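Local coordinates for hypothetical protein (Thermococcus kodakarensis, PDB 2PBZ) that binds ATP and probably acts as a carbon-nitrogen bond-forming ligase (a PurP-type synthetase) in purine nucleotide (IMP) biosynthesis, at residues 175-187 against 283-297. Sequence-based numbering, arbitrary orientation.
Sequences FFYSPILERLELL and YWGERLSMGRRIARE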
# COMPACT_ATOMS: atom_id res chain seq x y z
N PHE A 175 -9.98 -15.04 -1.23
CA PHE A 175 -11.38 -15.32 -1.56
C PHE A 175 -12.20 -15.65 -0.32
O PHE A 175 -11.66 -16.02 0.73
CB PHE A 175 -11.52 -16.54 -2.48
CG PHE A 175 -10.98 -16.34 -3.85
CD1 PHE A 175 -9.75 -16.88 -4.22
CD2 PHE A 175 -11.74 -15.66 -4.82
CE1 PHE A 175 -9.28 -16.77 -5.53
CE2 PHE A 175 -11.28 -15.54 -6.13
CZ PHE A 175 -10.05 -16.09 -6.49
N PHE A 176 -13.50 -15.52 -0.46
CA PHE A 176 -14.39 -15.86 0.64
C PHE A 176 -15.65 -16.43 0.04
O PHE A 176 -16.47 -15.69 -0.49
CB PHE A 176 -14.75 -14.62 1.47
CG PHE A 176 -15.53 -14.94 2.72
CD1 PHE A 176 -14.88 -15.07 3.95
CD2 PHE A 176 -16.91 -15.11 2.67
CE1 PHE A 176 -15.60 -15.36 5.11
CE2 PHE A 176 -17.65 -15.40 3.82
CZ PHE A 176 -16.99 -15.53 5.05
N TYR A 177 -15.80 -17.75 0.07
CA TYR A 177 -17.02 -18.32 -0.46
C TYR A 177 -18.02 -18.31 0.68
O TYR A 177 -17.72 -18.81 1.75
CB TYR A 177 -16.83 -19.75 -0.95
CG TYR A 177 -18.15 -20.33 -1.36
CD1 TYR A 177 -18.85 -19.80 -2.44
CD2 TYR A 177 -18.78 -21.31 -0.58
CE1 TYR A 177 -20.13 -20.22 -2.74
CE2 TYR A 177 -20.07 -21.73 -0.87
CZ TYR A 177 -20.74 -21.19 -1.95
OH TYR A 177 -22.01 -21.59 -2.25
N SER A 178 -19.20 -17.76 0.48
CA SER A 178 -20.15 -17.72 1.57
C SER A 178 -21.38 -18.56 1.33
O SER A 178 -22.04 -18.40 0.31
CB SER A 178 -20.58 -16.29 1.84
OG SER A 178 -21.46 -15.84 0.85
N PRO A 179 -21.69 -19.48 2.26
CA PRO A 179 -22.88 -20.32 2.10
C PRO A 179 -24.11 -19.47 2.33
O PRO A 179 -25.07 -19.53 1.58
CB PRO A 179 -22.69 -21.38 3.16
CG PRO A 179 -21.21 -21.54 3.21
CD PRO A 179 -20.73 -20.11 3.19
N ILE A 180 -24.06 -18.64 3.36
CA ILE A 180 -25.19 -17.77 3.66
C ILE A 180 -25.65 -16.95 2.47
O ILE A 180 -26.83 -16.62 2.37
CB ILE A 180 -24.87 -16.79 4.79
CG1 ILE A 180 -24.37 -17.56 6.00
CG2 ILE A 180 -26.11 -16.00 5.15
CD1 ILE A 180 -25.34 -18.61 6.49
N LEU A 181 -24.71 -16.61 1.58
CA LEU A 181 -25.04 -15.81 0.39
C LEU A 181 -24.86 -16.61 -0.89
O LEU A 181 -25.25 -16.18 -1.98
CB LEU A 181 -24.16 -14.55 0.35
CG LEU A 181 -24.18 -13.65 1.59
CD1 LEU A 181 -23.24 -12.47 1.41
CD2 LEU A 181 -25.59 -13.16 1.84
N GLU A 182 -24.27 -17.79 -0.76
CA GLU A 182 -24.05 -18.68 -1.89
C GLU A 182 -23.32 -17.98 -3.02
O GLU A 182 -23.74 -18.05 -4.18
CB GLU A 182 -25.39 -19.22 -2.40
CG GLU A 182 -26.19 -20.00 -1.36
CD GLU A 182 -27.33 -20.82 -1.97
OE1 GLU A 182 -27.03 -21.81 -2.70
OE2 GLU A 182 -28.51 -20.46 -1.74
N ARG A 183 -22.23 -17.30 -2.68
CA ARG A 183 -21.43 -16.62 -3.70
C ARG A 183 -19.96 -16.60 -3.33
O ARG A 183 -19.60 -16.69 -2.16
CB ARG A 183 -21.92 -15.18 -3.91
CG ARG A 183 -21.59 -14.23 -2.79
CD ARG A 183 -22.06 -12.81 -3.06
NE ARG A 183 -21.88 -11.96 -1.89
CZ ARG A 183 -22.35 -10.73 -1.77
NH1 ARG A 183 -23.05 -10.17 -2.74
NH2 ARG A 183 -22.12 -10.04 -0.65
N LEU A 184 -19.13 -16.48 -4.35
CA LEU A 184 -17.68 -16.42 -4.19
C LEU A 184 -17.28 -14.96 -4.27
O LEU A 184 -17.60 -14.28 -5.25
CB LEU A 184 -16.99 -17.19 -5.31
CG LEU A 184 -15.47 -16.99 -5.38
CD1 LEU A 184 -14.87 -17.48 -4.07
CD2 LEU A 184 -14.88 -17.72 -6.57
N GLU A 185 -16.57 -14.48 -3.25
CA GLU A 185 -16.12 -13.09 -3.21
C GLU A 185 -14.60 -12.98 -3.34
O GLU A 185 -13.87 -13.61 -2.59
CB GLU A 185 -16.58 -12.44 -1.89
CG GLU A 185 -18.05 -12.06 -1.82
CD GLU A 185 -18.53 -11.83 -0.40
OE1 GLU A 185 -17.70 -11.45 0.44
OE2 GLU A 185 -19.73 -12.02 -0.10
N LEU A 186 -14.15 -12.19 -4.31
CA LEU A 186 -12.73 -11.94 -4.56
C LEU A 186 -12.52 -10.64 -3.77
O LEU A 186 -12.91 -9.57 -4.21
CB LEU A 186 -12.49 -11.72 -6.06
CG LEU A 186 -11.13 -11.45 -6.73
CD1 LEU A 186 -10.02 -11.43 -5.72
CD2 LEU A 186 -10.87 -12.50 -7.81
N LEU A 187 -11.91 -10.76 -2.59
CA LEU A 187 -11.74 -9.62 -1.71
C LEU A 187 -10.40 -8.91 -1.61
O LEU A 187 -10.27 -7.95 -0.88
CB LEU A 187 -12.22 -10.01 -0.31
CG LEU A 187 -13.70 -10.41 -0.31
CD1 LEU A 187 -14.10 -10.91 1.04
CD2 LEU A 187 -14.56 -9.22 -0.69
N TYR A 283 -19.15 -5.77 -3.04
CA TYR A 283 -20.27 -6.59 -2.58
C TYR A 283 -21.00 -5.86 -1.48
O TYR A 283 -22.19 -6.11 -1.25
CB TYR A 283 -19.77 -7.92 -2.06
CG TYR A 283 -18.86 -8.63 -3.02
CD1 TYR A 283 -17.50 -8.37 -3.02
CD2 TYR A 283 -19.36 -9.52 -3.96
CE1 TYR A 283 -16.65 -8.98 -3.93
CE2 TYR A 283 -18.53 -10.13 -4.88
CZ TYR A 283 -17.17 -9.86 -4.87
OH TYR A 283 -16.33 -10.45 -5.77
N TRP A 284 -20.29 -4.98 -0.80
CA TRP A 284 -20.86 -4.20 0.30
C TRP A 284 -20.66 -2.72 0.11
O TRP A 284 -19.80 -2.29 -0.65
CB TRP A 284 -20.25 -4.65 1.61
CG TRP A 284 -21.00 -5.81 2.14
CD1 TRP A 284 -22.23 -5.79 2.76
CD2 TRP A 284 -20.63 -7.18 2.04
NE1 TRP A 284 -22.64 -7.07 3.05
CE2 TRP A 284 -21.68 -7.95 2.62
CE3 TRP A 284 -19.52 -7.85 1.51
CZ2 TRP A 284 -21.64 -9.33 2.68
CZ3 TRP A 284 -19.48 -9.21 1.57
CH2 TRP A 284 -20.54 -9.95 2.15
N GLY A 285 -21.44 -1.91 0.79
CA GLY A 285 -21.26 -0.49 0.62
C GLY A 285 -19.99 -0.05 1.32
O GLY A 285 -19.32 0.89 0.91
N GLU A 286 -19.66 -0.78 2.37
CA GLU A 286 -18.51 -0.49 3.20
C GLU A 286 -17.29 -1.35 2.90
O GLU A 286 -17.41 -2.42 2.30
CB GLU A 286 -18.93 -0.65 4.67
CG GLU A 286 -19.53 -2.00 4.97
CD GLU A 286 -20.16 -2.08 6.34
OE1 GLU A 286 -19.56 -1.50 7.29
OE2 GLU A 286 -21.23 -2.72 6.47
N ARG A 287 -16.13 -0.88 3.34
CA ARG A 287 -14.86 -1.57 3.13
C ARG A 287 -14.89 -2.98 3.68
O ARG A 287 -15.06 -3.93 2.92
CB ARG A 287 -13.72 -0.82 3.80
CG ARG A 287 -12.39 -1.44 3.49
CD ARG A 287 -11.83 -0.83 2.25
NE ARG A 287 -10.72 0.06 2.57
CZ ARG A 287 -10.39 1.13 1.86
NH1 ARG A 287 -11.08 1.47 0.78
NH2 ARG A 287 -9.34 1.86 2.23
N LEU A 288 -14.68 -3.13 4.98
CA LEU A 288 -14.76 -4.45 5.59
C LEU A 288 -13.61 -5.43 5.25
O LEU A 288 -13.48 -5.88 4.12
CB LEU A 288 -16.12 -5.03 5.20
CG LEU A 288 -16.66 -6.38 5.62
CD1 LEU A 288 -18.16 -6.37 5.44
CD2 LEU A 288 -16.02 -7.47 4.80
N SER A 289 -12.79 -5.76 6.25
CA SER A 289 -11.67 -6.69 6.06
C SER A 289 -12.11 -8.15 6.02
O SER A 289 -13.28 -8.47 6.22
CB SER A 289 -10.64 -6.54 7.18
OG SER A 289 -11.13 -7.15 8.36
N MSE A 290 -11.15 -9.05 5.80
CA MSE A 290 -11.42 -10.47 5.74
C MSE A 290 -11.84 -11.02 7.10
O MSE A 290 -12.66 -11.93 7.18
CB MSE A 290 -10.21 -11.25 5.24
CG MSE A 290 -10.46 -12.76 5.17
SE MSE A 290 -11.60 -13.40 3.67
CE MSE A 290 -12.96 -12.09 3.67
N GLY A 291 -11.24 -10.46 8.15
CA GLY A 291 -11.55 -10.88 9.50
C GLY A 291 -12.95 -10.42 9.83
O GLY A 291 -13.68 -11.09 10.56
N ARG A 292 -13.34 -9.27 9.29
CA ARG A 292 -14.67 -8.75 9.54
C ARG A 292 -15.68 -9.50 8.68
O ARG A 292 -16.84 -9.65 9.06
CB ARG A 292 -14.75 -7.25 9.26
CG ARG A 292 -16.09 -6.68 9.68
CD ARG A 292 -16.15 -5.16 9.70
NE ARG A 292 -17.46 -4.71 10.15
CZ ARG A 292 -17.94 -3.48 9.98
NH1 ARG A 292 -17.21 -2.57 9.37
NH2 ARG A 292 -19.15 -3.17 10.41
N ARG A 293 -15.22 -10.00 7.53
CA ARG A 293 -16.09 -10.73 6.62
C ARG A 293 -16.50 -12.05 7.27
O ARG A 293 -17.66 -12.45 7.20
CB ARG A 293 -15.38 -11.01 5.31
CG ARG A 293 -16.25 -11.70 4.29
CD ARG A 293 -17.45 -10.85 3.96
NE ARG A 293 -18.42 -11.58 3.16
CZ ARG A 293 -19.20 -12.55 3.63
NH1 ARG A 293 -19.13 -12.90 4.91
NH2 ARG A 293 -20.04 -13.19 2.81
N ILE A 294 -15.53 -12.71 7.89
CA ILE A 294 -15.79 -13.95 8.58
C ILE A 294 -16.83 -13.72 9.69
O ILE A 294 -17.74 -14.51 9.88
CB ILE A 294 -14.52 -14.48 9.22
CG1 ILE A 294 -13.54 -14.91 8.14
CG2 ILE A 294 -14.85 -15.61 10.17
CD1 ILE A 294 -12.18 -15.23 8.67
N ALA A 295 -16.69 -12.61 10.41
CA ALA A 295 -17.60 -12.27 11.50
C ALA A 295 -18.97 -11.91 10.99
O ALA A 295 -19.97 -12.23 11.64
CB ALA A 295 -17.05 -11.13 12.32
N ARG A 296 -19.04 -11.25 9.84
CA ARG A 296 -20.34 -10.88 9.31
C ARG A 296 -21.07 -12.12 8.82
O ARG A 296 -22.30 -12.18 8.83
CB ARG A 296 -20.23 -9.88 8.16
CG ARG A 296 -21.58 -9.61 7.52
CD ARG A 296 -21.64 -8.26 6.88
NE ARG A 296 -21.27 -7.21 7.82
CZ ARG A 296 -21.31 -5.91 7.55
NH1 ARG A 296 -21.71 -5.49 6.36
NH2 ARG A 296 -20.93 -5.03 8.46
N GLU A 297 -20.28 -13.11 8.40
CA GLU A 297 -20.83 -14.36 7.92
C GLU A 297 -21.49 -15.04 9.11
O GLU A 297 -22.56 -15.62 9.01
CB GLU A 297 -19.72 -15.26 7.37
CG GLU A 297 -20.23 -16.53 6.73
CD GLU A 297 -20.85 -16.27 5.38
OE1 GLU A 297 -21.57 -15.25 5.22
OE2 GLU A 297 -20.63 -17.09 4.48
O HOH W 1 -17.23 -12.39 -7.48
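E185 and R293 form the buried ionic centre of this contact. R293 NH2 lies 3.2 Å from E185 OE2, with an N-H...O angle of 164°; the oxygen is in the guanidinium plane, but NH2 reaches it on the syn side well tilted from the carboxylate plane. NE pairs with OE1, though its modelled position is less certain. On the anti side, less tilted, OE2 also accepts from R183 NE at 2.8 Å, so two arginines share one carboxylate oxygen, which probably stabilises its negative charge. R183 then lies over the W284 face, CZ standing 4.8 Å from the six-membered-ring centroid in a cation-pi contact.

F176 and E185 are a hydrogen-bonded antiparallel pair in a hairpin whose turn carries a G1 beta bulge, E182 and R183 both facing S178. The hairpin belongs to the five-stranded antiparallel sheet of the ATP-grasp-clan region. The helix, here residues 290-297, runs alongside strand 175-178 in the same direction, the axes 10.2 Å apart and 4° from parallel.

Aliphatic parts of the same ion-pairing side chains cover two rings by CH-pi contacts. R293 CG sits 3.6 Å from the F176 centroid, almost on the normal; with chi1 at -173° the F176 ring swings away from its own backbone N and reaches the helix, where I294 CG1 meets its edge. E185 CG lies over one Y283 face, 3.5 Å from the centroid, while Y283 OH accepts from L186 N at 3.1 Å and shares a water with L184 O. Replacing Y283 by alanine would remove ring and hydroxyl, and is likely to leave L186 N without this acceptor and E185 CG and L187 CD2 without their cover.

Facing away from the helix, L184 rests on Y228 and L232 of helix 224-241. Further out, the S289 side chain N-caps the helix, accepting from R292 N, and P43 of a second subunit packs on R183.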